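Local coordinates for protein glycosaminoglycan xylosylkinase (Hydra vulgaris, PDB 5XOM) that probably phosphorylates the xylose of the glycosaminoglycan linkage region on proteoglycans, as expected of a secretory-pathway Fam20 sugar kinase, at residues P151-R156 against E207-L212; Q93-F98 against N107-P112; F269-G274 against D307-L312; D262-S267 against S313-C318. One frame throughout, in Å; residues are numbered along the deposited sequence.

Contacts 1 and 2 lie in one antiparallel sheet, their centres about 9 Å apart. Strands 205-212 and 106-112 are neighbours in it, and the probable hydrogen bonds Ile211 O to Val109 N (2.8 Å) and Ala209 O to Lys111 N (2.9 Å) join the two. Contacts 3 and 4 share helix 259-273, with centres about 10 Å apart, and meet where Ile311 O comes within 3.5 Å of Ser267 CB. The two groups sit on opposite sides of the chain's centre; contacts 2 and 4 are about 29 Å apart between centres. The division is consistent with the two lobes of a kinase-like fold. The NAG beside Asn286 is an attached glycan and marks no binding pocket.

Contact 1. Residues P151-R156 against E207-L212; sequences PPVVGR and EGALIL
Val153 turns CG1 anti to its backbone N (chi1 -177°) and CG2 anti to the carbonyl carbon, while Ile211 sets CG1 anti to its own carbonyl carbon (chi1 -56°). The two side chains lie side by side, pointing the same way, and Val153 CG2 rests 3.7 Å from Ile211 CG1. Val153 CG1 reaches Ala209 CB at 4.0 Å, and helix 132-144 packs on this face. On the other face Leu210 crosses Arg156: its CD1 touches Arg156 CB at 3.9 Å, and its CD2 approaches the guanidinium obliquely, 4.1 Å from NH1. The extended arginine chain carries its end to Glu163, a salt-bridge partner, and to the carbonyls of Met77 and Ala80. Val154 runs alongside Leu210 and also meets Phe45 of the second subunit. At the end of the pair Pro152 CG lies 3.7 Å from Leu212 CD1. Five backbone hydrogen bonds tie the strands; Leu210 N to Val154 O is the shortest at 2.8 Å and nearly straight (172°). This is regular antiparallel pairing, with 153-159 as an outermost strand of a five-stranded sheet, consistent with the N-lobe of a kinase-like fold.

Contact 2. Residues Q93-F98 against N107-P112; sequences QLKAMF and NVVFKP
Phe98 and Phe110 lie with their ring planes only 19° apart, but slid so far that they barely overlap, on one face of the beta hairpin formed by strands 96-100 and 106-112. Their centroids are 4.9 Å apart. Phe110 CB lies over a face of the Phe98 ring, offset toward the rim, a CH-pi contact 3.9 Å from the centroid, and Phe98 CE2 in turn lies over a face of the Phe110 ring, 3.5 Å from its CG. The first torsions differ: Phe98 has CG anti to its carbonyl carbon (chi1 -65°), Phe110 has CG anti to its backbone N (chi1 176°), and the two side chains cross rather than run alongside each other. Ala96 CB approaches the edge of the Phe110 ring, and Val108 CG2 meets Phe98 CB at 3.7 Å. Ile158 of strand 153-159 touches both phenylalanines. Backbone hydrogen bonds in both directions pair Ala96 with Phe110 and Phe98 with Val108; Phe110 N to Ala96 O is 2.8 Å. On the opposite face of the hairpin Lys95 CD packs on Val109 CG1 at 3.9 Å. Lys111 sends its NZ to Glu135 and Asp130, an arrangement consistent with the lysine-glutamate pair of kinase-like N-lobes. Met97, bent at its second and third torsions, crosses Asn107, whose OD1 is hydrogen-bonded to Ser99 OG: Met97 SD lies 3.5 Å from Asn107 CG, and Met97 CE lies 3.5 Å from Asn107 ND2.

Contact 3. Residues F269-G274 against D307-L312; sequences FDFLIG and DEKSIL
Leu312 CD1 sits over the centre of the Phe271 ring, a CH-pi contact 3.7 Å from the centroid, and Leu312 CG lies 3.5 Å from Phe271 CG. Phe271 places CG anti to its backbone N (chi1 170°), which directs CG toward the 3-10 segment 309-312. Ile311 CB approaches the ring edge near its plane. The backbone of Glu308 lies at the edge too, with its O 3.5 Å from Phe271 CD1, while Lys309 CA and Asp307 CB come in obliquely. An alanine in place of Phe271 would probably open a gap beneath Leu312 and beside Glu308, leaving the leucine without the ring face it packs on. A second group of van der Waals contacts belongs to Ile311: its CG2 lies 3.7 Å from Asp270 CB, and its CD1 is 4.0 Å from Gly274 C. Here the helix stops in a Schellman motif. Gly274, at positive phi, is the C-prime residue; Asn275 N reaches back to Asp270 O, and Gly274 N makes a weak bond to Phe271 O. A side chain at these backbone angles would collide with the carbonyl O of Ile273. Among polar links across the contact, one water takes the hydrogen of Glu308 N at 3.1 Å and donates to Phe271 O at 3.1 Å. The charged groups find their partners outside: Asp270 forms a salt bridge with Arg278, Asp307 with Arg366 and Arg367. Helix 358-382 brings Leu370 and Val371 against the Phe271 side chain.

Contact 4. Residues D262-S267 against S313-C318; sequences DLIDTS and SPLVQC
The segments 262-267 and 313-318 are both helical, their axes passing 8.3 Å apart at 123° between N-to-C directions, with the CA atoms of Ile264 and Leu315 the nearest pair. Ile264 makes contact with all three of its outer carbons. CG2, anti to the backbone N, lies 3.7 Å from Leu315 CD1, the two side chains crossing at about a right angle. The Ile264 and Pro314 side chains slide past each other in opposite directions, with Ile264 CG1 4.1 Å from Pro314 CB, and Ile264 CD1 ends 3.9 Å from Cys318 CB. An alanine here would probably leave a gap between the helices, since Pro314, Leu315 and Cys318 would each lose the branch they pack on. One turn further along, Ser267 CB presses on the proline ring at 3.8 Å from Pro314 CG. Its OG sits between the backbone N and the carbonyl carbon (chi1 77°) and donates to Ile264 O at 2.8 Å, a hydrogen bond within its own helix to the carbonyl one turn back. All six touching residues are buried, and the contact is mainly van der Waals packing, its helices consistent with the C-lobe of a kinase-like fold. Cys318 SG is tied by a disulfide to Cys245, and Gln317 hydrogen-bonds Trp227 and the carbonyl O of Trp238. Asp262 and Asp265 extend from helix 259-273 to other partners, both pairing with Arg322, Asp262 also with Arg60 and Asp265 with Arg149. Strand 289-292 lies against the same helix, with Met291 touching Asp262 and Val292 touching Leu263.

Contact 1. Residues P151-R156 against E207-L212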
loop_
_atom_site.group_PDB
_atom_site.type_symbol
_atom_site.label_atom_id
_atom_site.label_comp_id
_atom_site.label_asym_id
_atom_site.label_seq_id
_atom_site.Cartn_x
_atom_site.Cartn_y
_atom_site.Cartn_z
ATOM N N PRO A 151 -13.804 -9.896 3.018
ATOM C CA PRO A 151 -14.224 -8.586 2.540
ATOM C C PRO A 151 -14.235 -7.548 3.726
ATOM O O PRO A 151 -14.483 -7.947 4.857
ATOM C CB PRO A 151 -15.635 -8.799 1.999
ATOM C CG PRO A 151 -15.936 -10.233 2.141
ATOM C CD PRO A 151 -14.877 -10.908 2.933
ATOM N N PRO A 152 -13.956 -6.303 3.407
ATOM C CA PRO A 152 -13.969 -5.261 4.469
ATOM C C PRO A 152 -15.291 -5.187 5.228
ATOM O O PRO A 152 -16.378 -5.277 4.653
ATOM C CB PRO A 152 -13.701 -3.970 3.682
ATOM C CG PRO A 152 -12.913 -4.406 2.482
ATOM C CD PRO A 152 -13.217 -5.869 2.209
ATOM N N VAL A 153 -15.180 -5.001 6.547
ATOM C CA VAL A 153 -16.317 -4.879 7.460
ATOM C C VAL A 153 -16.122 -3.650 8.337
ATOM O O VAL A 153 -15.027 -3.417 8.860
ATOM C CB VAL A 153 -16.472 -6.134 8.342
ATOM C CG1 VAL A 153 -17.706 -6.011 9.229
ATOM C CG2 VAL A 153 -16.518 -7.408 7.487
ATOM N N VAL A 154 -17.193 -2.884 8.541
ATOM C CA VAL A 154 -17.159 -1.751 9.459
ATOM C C VAL A 154 -18.394 -1.770 10.353
ATOM O O VAL A 154 -19.488 -2.163 9.925
ATOM C CB VAL A 154 -17.057 -0.407 8.702
ATOM C CG1 VAL A 154 -18.431 0.088 8.254
ATOM C CG2 VAL A 154 -16.408 0.615 9.567
ATOM N N GLY A 155 -18.201 -1.368 11.612
ATOM C CA GLY A 155 -19.320 -1.123 12.489
ATOM C C GLY A 155 -19.931 0.240 12.228
ATOM O O GLY A 155 -19.266 1.173 11.777
ATOM N N ARG A 156 -21.233 0.347 12.482
ATOM C CA ARG A 156 -21.878 1.628 12.252
ATOM C C ARG A 156 -23.180 1.723 13.027
ATOM O O ARG A 156 -23.903 0.733 13.154
ATOM C CB ARG A 156 -22.153 1.812 10.765
ATOM C CG ARG A 156 -22.809 3.116 10.433
ATOM C CD ARG A 156 -22.685 3.370 8.940
ATOM N NE ARG A 156 -23.628 4.369 8.467
ATOM C CZ ARG A 156 -23.667 4.815 7.220
ATOM N NH1 ARG A 156 -22.816 4.372 6.286
ATOM N NH2 ARG A 156 -24.559 5.739 6.871
ATOM N N GLU A 207 -27.292 -0.411 15.974
ATOM C CA GLU A 207 -25.908 -0.816 15.798
ATOM C C GLU A 207 -25.837 -2.049 14.904
ATOM O O GLU A 207 -26.659 -2.966 15.020
ATOM C CB GLU A 207 -25.292 -1.109 17.171
ATOM C CG GLU A 207 -23.853 -1.587 17.169
ATOM C CD GLU A 207 -23.373 -2.016 18.555
ATOM O OE1 GLU A 207 -22.548 -2.950 18.641
ATOM O OE2 GLU A 207 -23.830 -1.434 19.561
ATOM N N GLY A 208 -24.845 -2.078 14.022
ATOM C CA GLY A 208 -24.647 -3.249 13.194
ATOM C C GLY A 208 -23.320 -3.198 12.468
ATOM O O GLY A 208 -22.505 -2.298 12.679
ATOM N N ALA A 209 -23.116 -4.189 11.602
ATOM C CA ALA A 209 -21.910 -4.314 10.796
ATOM C C ALA A 209 -22.274 -4.253 9.320
ATOM O O ALA A 209 -23.288 -4.818 8.900
ATOM C CB ALA A 209 -21.174 -5.631 11.099
ATOM N N LEU A 210 -21.452 -3.555 8.539
ATOM C CA LEU A 210 -21.599 -3.477 7.090
ATOM C C LEU A 210 -20.480 -4.282 6.442
ATOM O O LEU A 210 -19.305 -4.098 6.788
ATOM C CB LEU A 210 -21.546 -2.022 6.608
ATOM C CG LEU A 210 -22.774 -1.109 6.741
ATOM C CD1 LEU A 210 -23.211 -0.945 8.175
ATOM C CD2 LEU A 210 -22.470 0.256 6.149
ATOM N N ILE A 211 -20.837 -5.166 5.505
ATOM C CA ILE A 211 -19.875 -5.996 4.784
ATOM C C ILE A 211 -19.994 -5.692 3.296
ATOM O O ILE A 211 -21.085 -5.803 2.726
ATOM C CB ILE A 211 -20.104 -7.496 5.039
ATOM C CG1 ILE A 211 -20.069 -7.806 6.538
ATOM C CG2 ILE A 211 -19.036 -8.326 4.300
ATOM C CD1 ILE A 211 -21.439 -7.948 7.171
ATOM N N LEU A 212 -18.871 -5.327 2.671
ATOM C CA LEU A 212 -18.860 -4.990 1.250
ATOM C C LEU A 212 -19.185 -6.184 0.366
ATOM O O LEU A 212 -18.644 -7.284 0.541
ATOM C CB LEU A 212 -17.497 -4.455 0.818
ATOM C CG LEU A 212 -17.074 -3.041 1.169
ATOM C CD1 LEU A 212 -15.676 -2.812 0.628
ATOM C CD2 LEU A 212 -18.056 -2.030 0.591
#

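Contact 2. Residues Q93-F98 against N107-P112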
loop_
_atom_site.group_PDB
_atom_site.type_symbol
_atom_site.label_atom_id
_atom_site.label_comp_id
_atom_site.label_asym_id
_atom_site.label_seq_id
_atom_site.Cartn_x
_atom_site.Cartn_y
_atom_site.Cartn_z
ATOM N N GLN A 93 -30.793 -16.098 7.989
ATOM C CA GLN A 93 -30.440 -15.069 8.953
ATOM C C GLN A 93 -31.090 -13.740 8.602
ATOM O O GLN A 93 -31.214 -13.386 7.424
ATOM C CB GLN A 93 -28.925 -14.917 9.031
ATOM C CG GLN A 93 -28.250 -16.160 9.584
ATOM C CD GLN A 93 -28.762 -16.531 10.964
ATOM O OE1 GLN A 93 -28.848 -15.685 11.855
ATOM N NE2 GLN A 93 -29.117 -17.799 11.144
ATOM N N LEU A 94 -31.495 -12.997 9.629
ATOM C CA LEU A 94 -32.054 -11.673 9.403
ATOM C C LEU A 94 -30.928 -10.707 9.061
ATOM O O LEU A 94 -29.936 -10.610 9.792
ATOM C CB LEU A 94 -32.822 -11.197 10.634
ATOM C CG LEU A 94 -33.322 -9.755 10.594
ATOM C CD1 LEU A 94 -34.174 -9.548 9.355
ATOM C CD2 LEU A 94 -34.139 -9.456 11.849
ATOM N N LYS A 95 -31.066 -10.022 7.933
ATOM C CA LYS A 95 -30.110 -9.010 7.507
ATOM C C LYS A 95 -30.816 -8.074 6.538
ATOM O O LYS A 95 -31.963 -8.302 6.150
ATOM C CB LYS A 95 -28.875 -9.642 6.860
ATOM C CG LYS A 95 -29.164 -10.343 5.542
ATOM C CD LYS A 95 -27.992 -11.229 5.133
ATOM C CE LYS A 95 -28.271 -11.973 3.837
ATOM N NZ LYS A 95 -27.148 -12.894 3.495
ATOM N N ALA A 96 -30.108 -7.028 6.135
ATOM C CA ALA A 96 -30.584 -6.093 5.133
ATOM C C ALA A 96 -29.468 -5.854 4.126
ATOM O O ALA A 96 -28.314 -6.232 4.342
ATOM C CB ALA A 96 -31.043 -4.766 5.756
ATOM N N MET A 97 -29.818 -5.231 3.009
ATOM C CA MET A 97 -28.847 -4.862 1.988
ATOM C C MET A 97 -28.972 -3.359 1.755
ATOM O O MET A 97 -30.074 -2.862 1.503
ATOM C CB MET A 97 -29.097 -5.684 0.716
ATOM C CG MET A 97 -28.059 -5.596 -0.397
ATOM S SD MET A 97 -27.764 -3.963 -1.108
ATOM C CE MET A 97 -28.896 -3.963 -2.483
ATOM N N PHE A 98 -27.864 -2.631 1.901
ATOM C CA PHE A 98 -27.827 -1.188 1.692
ATOM C C PHE A 98 -27.043 -0.854 0.430
ATOM O O PHE A 98 -25.995 -1.446 0.161
ATOM C CB PHE A 98 -27.170 -0.457 2.870
ATOM C CG PHE A 98 -27.931 -0.560 4.166
ATOM C CD1 PHE A 98 -29.265 -0.925 4.191
ATOM C CD2 PHE A 98 -27.296 -0.264 5.368
ATOM C CE1 PHE A 98 -29.959 -1.002 5.396
ATOM C CE2 PHE A 98 -27.982 -0.339 6.573
ATOM C CZ PHE A 98 -29.311 -0.708 6.586
ATOM N N ASN A 107 -22.855 -1.721 -2.897
ATOM C CA ASN A 107 -23.744 -2.457 -2.010
ATOM C C ASN A 107 -22.987 -3.058 -0.827
ATOM O O ASN A 107 -21.810 -3.420 -0.932
ATOM C CB ASN A 107 -24.476 -3.551 -2.780
ATOM C CG ASN A 107 -25.558 -2.990 -3.673
ATOM O OD1 ASN A 107 -25.893 -1.807 -3.590
ATOM N ND2 ASN A 107 -26.112 -3.831 -4.535
ATOM N N VAL A 108 -23.676 -3.129 0.318
ATOM C CA VAL A 108 -23.177 -3.804 1.510
ATOM C C VAL A 108 -24.283 -4.666 2.104
ATOM O O VAL A 108 -25.475 -4.394 1.931
ATOM C CB VAL A 108 -22.648 -2.817 2.582
ATOM C CG1 VAL A 108 -21.420 -2.072 2.072
ATOM C CG2 VAL A 108 -23.744 -1.844 3.028
ATOM N N VAL A 109 -23.873 -5.736 2.775
ATOM C CA VAL A 109 -24.748 -6.468 3.682
ATOM C C VAL A 109 -24.754 -5.748 5.024
ATOM O O VAL A 109 -23.704 -5.300 5.501
ATOM C CB VAL A 109 -24.270 -7.925 3.833
ATOM C CG1 VAL A 109 -25.108 -8.670 4.875
ATOM C CG2 VAL A 109 -24.285 -8.645 2.491
ATOM N N PHE A 110 -25.930 -5.618 5.640
ATOM C CA PHE A 110 -26.057 -5.033 6.972
ATOM C C PHE A 110 -26.517 -6.093 7.962
ATOM O O PHE A 110 -27.609 -6.650 7.816
ATOM C CB PHE A 110 -27.025 -3.850 6.987
ATOM C CG PHE A 110 -27.242 -3.282 8.361
ATOM C CD1 PHE A 110 -26.221 -2.603 9.007
ATOM C CD2 PHE A 110 -28.458 -3.439 9.012
ATOM C CE1 PHE A 110 -26.409 -2.083 10.278
ATOM C CE2 PHE A 110 -28.654 -2.917 10.286
ATOM C CZ PHE A 110 -27.626 -2.240 10.916
ATOM N N LYS A 111 -25.671 -6.384 8.946
ATOM C CA LYS A 111 -25.982 -7.340 10.003
ATOM C C LYS A 111 -26.252 -6.608 11.308
ATOM O O LYS A 111 -25.318 -6.040 11.896
ATOM C CB LYS A 111 -24.834 -8.332 10.171
ATOM C CG LYS A 111 -24.554 -9.067 8.883
ATOM C CD LYS A 111 -24.103 -10.480 9.131
ATOM C CE LYS A 111 -23.973 -11.202 7.812
ATOM N NZ LYS A 111 -23.223 -12.468 7.960
ATOM N N PRO A 112 -27.493 -6.572 11.780
ATOM C CA PRO A 112 -27.796 -5.843 13.014
ATOM C C PRO A 112 -27.289 -6.570 14.252
ATOM O O PRO A 112 -27.126 -7.791 14.268
ATOM C CB PRO A 112 -29.332 -5.756 13.009
ATOM C CG PRO A 112 -29.767 -6.900 12.171
ATOM C CD PRO A 112 -28.703 -7.113 11.133
#

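Contact 3. Residues F269-G274 against D307-L312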
loop_
_atom_site.group_PDB
_atom_site.type_symbol
_atom_site.label_atom_id
_atom_site.label_comp_id
_atom_site.label_asym_id
_atom_site.label_seq_id
_atom_site.Cartn_x
_atom_site.Cartn_y
_atom_site.Cartn_z
ATOM N N PHE A 269 -8.525 -20.636 10.804
ATOM C CA PHE A 269 -9.175 -19.350 11.026
ATOM C C PHE A 269 -10.531 -19.534 11.700
ATOM O O PHE A 269 -10.860 -18.822 12.654
ATOM C CB PHE A 269 -9.303 -18.623 9.686
ATOM C CG PHE A 269 -10.138 -17.366 9.723
ATOM C CD1 PHE A 269 -9.596 -16.169 10.170
ATOM C CD2 PHE A 269 -11.443 -17.368 9.242
ATOM C CE1 PHE A 269 -10.344 -15.004 10.180
ATOM C CE2 PHE A 269 -12.206 -16.196 9.242
ATOM C CZ PHE A 269 -11.648 -15.012 9.715
ATOM N N ASP A 270 -11.317 -20.508 11.236
ATOM C CA ASP A 270 -12.621 -20.757 11.843
ATOM C C ASP A 270 -12.493 -21.274 13.268
ATOM O O ASP A 270 -13.342 -20.972 14.118
ATOM C CB ASP A 270 -13.422 -21.741 10.988
ATOM C CG ASP A 270 -14.071 -21.072 9.786
ATOM O OD1 ASP A 270 -14.309 -19.838 9.840
ATOM O OD2 ASP A 270 -14.348 -21.768 8.789
ATOM N N PHE A 271 -11.452 -22.059 13.541
ATOM C CA PHE A 271 -11.237 -22.568 14.891
ATOM C C PHE A 271 -10.910 -21.440 15.860
ATOM O O PHE A 271 -11.386 -21.448 17.003
ATOM C CB PHE A 271 -10.132 -23.620 14.893
ATOM C CG PHE A 271 -9.680 -24.023 16.272
ATOM C CD1 PHE A 271 -10.499 -24.768 17.107
ATOM C CD2 PHE A 271 -8.450 -23.613 16.749
ATOM C CE1 PHE A 271 -10.069 -25.127 18.390
ATOM C CE2 PHE A 271 -8.026 -23.962 18.024
ATOM C CZ PHE A 271 -8.829 -24.715 18.841
ATOM N N LEU A 272 -10.094 -20.464 15.437
ATOM C CA LEU A 272 -9.748 -19.367 16.342
ATOM C C LEU A 272 -10.962 -18.516 16.693
ATOM O O LEU A 272 -11.082 -18.046 17.829
ATOM C CB LEU A 272 -8.646 -18.485 15.753
ATOM C CG LEU A 272 -7.341 -19.176 15.372
ATOM C CD1 LEU A 272 -6.586 -18.337 14.344
ATOM C CD2 LEU A 272 -6.511 -19.450 16.632
ATOM N N ILE A 273 -11.867 -18.288 15.735
ATOM C CA ILE A 273 -13.028 -17.446 16.011
ATOM C C ILE A 273 -14.225 -18.239 16.518
ATOM O O ILE A 273 -15.216 -17.630 16.951
ATOM C CB ILE A 273 -13.423 -16.616 14.770
ATOM C CG1 ILE A 273 -13.939 -17.512 13.640
ATOM C CG2 ILE A 273 -12.236 -15.767 14.308
ATOM C CD1 ILE A 273 -14.386 -16.734 12.405
ATOM N N GLY A 274 -14.155 -19.567 16.513
ATOM C CA GLY A 274 -15.257 -20.378 16.994
ATOM C C GLY A 274 -16.388 -20.550 16.001
ATOM O O GLY A 274 -17.536 -20.738 16.414
ATOM N N ASP A 307 -13.604 -24.372 23.271
ATOM C CA ASP A 307 -12.836 -24.496 22.035
ATOM C C ASP A 307 -13.288 -25.772 21.343
ATOM O O ASP A 307 -13.041 -26.876 21.850
ATOM C CB ASP A 307 -11.340 -24.505 22.328
ATOM C CG ASP A 307 -10.936 -23.443 23.359
ATOM O OD1 ASP A 307 -10.109 -23.732 24.252
ATOM O OD2 ASP A 307 -11.463 -22.310 23.282
ATOM N N GLU A 308 -13.939 -25.633 20.180
ATOM C CA GLU A 308 -14.481 -26.806 19.473
ATOM C C GLU A 308 -13.402 -27.301 18.518
ATOM O O GLU A 308 -13.283 -26.850 17.371
ATOM C CB GLU A 308 -15.782 -26.469 18.746
ATOM C CG GLU A 308 -16.921 -25.997 19.650
ATOM C CD GLU A 308 -17.769 -27.147 20.176
ATOM O OE1 GLU A 308 -18.761 -26.884 20.866
ATOM O OE2 GLU A 308 -17.469 -28.307 19.875
ATOM N N LYS A 309 -12.611 -28.263 18.995
ATOM C CA LYS A 309 -11.488 -28.783 18.217
ATOM C C LYS A 309 -11.936 -29.498 16.952
ATOM O O LYS A 309 -11.135 -29.641 16.030
ATOM C CB LYS A 309 -10.640 -29.703 19.089
ATOM C CG LYS A 309 -9.831 -28.969 20.150
ATOM C CD LYS A 309 -9.005 -29.938 20.974
ATOM C CE LYS A 309 -8.196 -29.209 22.033
ATOM N NZ LYS A 309 -7.436 -30.134 22.930
ATOM N N SER A 310 -13.195 -29.946 16.886
ATOM C CA SER A 310 -13.682 -30.565 15.657
ATOM C C SER A 310 -13.587 -29.626 14.458
ATOM O O SER A 310 -13.539 -30.100 13.318
ATOM C CB SER A 310 -15.128 -31.033 15.832
ATOM O OG SER A 310 -15.991 -29.938 16.109
ATOM N N ILE A 311 -13.576 -28.309 14.686
ATOM C CA ILE A 311 -13.419 -27.369 13.576
ATOM C C ILE A 311 -12.082 -27.579 12.876
ATOM O O ILE A 311 -11.974 -27.408 11.653
ATOM C CB ILE A 311 -13.572 -25.923 14.084
ATOM C CG1 ILE A 311 -14.929 -25.743 14.778
ATOM C CG2 ILE A 311 -13.401 -24.936 12.937
ATOM C CD1 ILE A 311 -15.128 -24.348 15.422
ATOM N N LEU A 312 -11.053 -27.986 13.625
ATOM C CA LEU A 312 -9.718 -28.194 13.080
ATOM C C LEU A 312 -9.567 -29.526 12.357
ATOM O O LEU A 312 -8.446 -29.866 11.972
ATOM C CB LEU A 312 -8.671 -28.125 14.200
ATOM C CG LEU A 312 -8.186 -26.771 14.699
ATOM C CD1 LEU A 312 -7.248 -27.001 15.869
ATOM C CD2 LEU A 312 -7.508 -25.963 13.588
HETATM O O HOH W 1 -13.394 -22.987 18.730
#

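Contact 4. Residues D262-S267 against S313-C318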
loop_
_atom_site.group_PDB
_atom_site.type_symbol
_atom_site.label_atom_id
_atom_site.label_comp_id
_atom_site.label_asym_id
_atom_site.label_seq_id
_atom_site.Cartn_x
_atom_site.Cartn_y
_atom_site.Cartn_z
ATOM N N ASP A 262 -6.283 -24.501 1.176
ATOM C CA ASP A 262 -7.167 -23.393 1.530
ATOM C C ASP A 262 -8.126 -23.799 2.642
ATOM O O ASP A 262 -8.322 -23.052 3.607
ATOM C CB ASP A 262 -7.941 -22.902 0.305
ATOM C CG ASP A 262 -7.121 -21.971 -0.580
ATOM O OD1 ASP A 262 -5.918 -21.763 -0.299
ATOM O OD2 ASP A 262 -7.683 -21.443 -1.561
ATOM N N LEU A 263 -8.741 -24.980 2.523
ATOM C CA LEU A 263 -9.677 -25.407 3.560
ATOM C C LEU A 263 -8.978 -25.650 4.890
ATOM O O LEU A 263 -9.586 -25.461 5.951
ATOM C CB LEU A 263 -10.428 -26.670 3.134
ATOM C CG LEU A 263 -11.335 -26.580 1.906
ATOM C CD1 LEU A 263 -11.991 -27.925 1.631
ATOM C CD2 LEU A 263 -12.387 -25.491 2.076
ATOM N N ILE A 264 -7.702 -26.037 4.859
ATOM C CA ILE A 264 -6.957 -26.201 6.102
ATOM C C ILE A 264 -6.634 -24.839 6.714
ATOM O O ILE A 264 -6.771 -24.647 7.930
ATOM C CB ILE A 264 -5.701 -27.055 5.855
ATOM C CG1 ILE A 264 -6.112 -28.449 5.357
ATOM C CG2 ILE A 264 -4.878 -27.166 7.123
ATOM C CD1 ILE A 264 -4.959 -29.377 4.990
ATOM N N ASP A 265 -6.204 -23.872 5.889
ATOM C CA ASP A 265 -6.080 -22.487 6.345
ATOM C C ASP A 265 -7.367 -22.014 7.007
ATOM O O ASP A 265 -7.354 -21.470 8.119
ATOM C CB ASP A 265 -5.755 -21.552 5.172
ATOM C CG ASP A 265 -4.292 -21.583 4.757
ATOM O OD1 ASP A 265 -3.456 -22.139 5.498
ATOM O OD2 ASP A 265 -3.983 -21.014 3.684
ATOM N N THR A 266 -8.492 -22.189 6.309
ATOM C CA THR A 266 -9.763 -21.665 6.788
ATOM C C THR A 266 -10.256 -22.413 8.023
ATOM O O THR A 266 -10.973 -21.833 8.848
ATOM C CB THR A 266 -10.790 -21.701 5.653
ATOM O OG1 THR A 266 -10.357 -20.827 4.602
ATOM C CG2 THR A 266 -12.171 -21.247 6.128
ATOM N N SER A 267 -9.880 -23.686 8.180
ATOM C CA SER A 267 -10.261 -24.397 9.397
ATOM C C SER A 267 -9.516 -23.851 10.608
ATOM O O SER A 267 -10.074 -23.803 11.709
ATOM C CB SER A 267 -10.004 -25.896 9.244
ATOM O OG SER A 267 -8.625 -26.197 9.372
ATOM N N SER A 313 -10.654 -30.276 12.165
ATOM C CA SER A 313 -10.569 -31.601 11.552
ATOM C C SER A 313 -9.802 -31.641 10.233
ATOM O O SER A 313 -9.030 -32.597 10.039
ATOM C CB SER A 313 -11.976 -32.174 11.352
ATOM O OG SER A 313 -12.476 -32.717 12.556
ATOM N N PRO A 314 -9.953 -30.689 9.299
ATOM C CA PRO A 314 -9.115 -30.747 8.089
ATOM C C PRO A 314 -7.630 -30.762 8.398
ATOM O O PRO A 314 -6.889 -31.529 7.778
ATOM C CB PRO A 314 -9.524 -29.482 7.322
ATOM C CG PRO A 314 -10.917 -29.227 7.760
ATOM C CD PRO A 314 -10.948 -29.604 9.209
ATOM N N LEU A 315 -7.170 -29.959 9.365
ATOM C CA LEU A 315 -5.752 -29.987 9.698
ATOM C C LEU A 315 -5.377 -31.266 10.434
ATOM O O LEU A 315 -4.356 -31.888 10.121
ATOM C CB LEU A 315 -5.371 -28.761 10.534
ATOM C CG LEU A 315 -3.935 -28.779 11.060
ATOM C CD1 LEU A 315 -2.955 -28.481 9.938
ATOM C CD2 LEU A 315 -3.784 -27.774 12.192
ATOM N N VAL A 316 -6.205 -31.687 11.391
ATOM C CA VAL A 316 -5.852 -32.826 12.238
ATOM C C VAL A 316 -5.853 -34.125 11.438
ATOM O O VAL A 316 -4.992 -34.990 11.635
ATOM C CB VAL A 316 -6.804 -32.902 13.446
ATOM C CG1 VAL A 316 -6.598 -34.194 14.216
ATOM C CG2 VAL A 316 -6.588 -31.701 14.363
ATOM N N GLN A 317 -6.814 -34.285 10.526
ATOM C CA GLN A 317 -6.902 -35.531 9.775
ATOM C C GLN A 317 -5.969 -35.541 8.568
ATOM O O GLN A 317 -5.423 -36.593 8.222
ATOM C CB GLN A 317 -8.352 -35.792 9.357
ATOM C CG GLN A 317 -9.263 -36.134 10.541
ATOM C CD GLN A 317 -10.690 -36.430 10.131
ATOM O OE1 GLN A 317 -11.130 -36.064 9.044
ATOM N NE2 GLN A 317 -11.425 -37.119 10.997
ATOM N N CYS A 318 -5.765 -34.391 7.919
ATOM C CA CYS A 318 -4.927 -34.347 6.724
ATOM C C CYS A 318 -3.443 -34.194 7.035
ATOM O O CYS A 318 -2.606 -34.705 6.282
ATOM C CB CYS A 318 -5.364 -33.194 5.806
ATOM S SG CYS A 318 -7.024 -33.371 5.076
#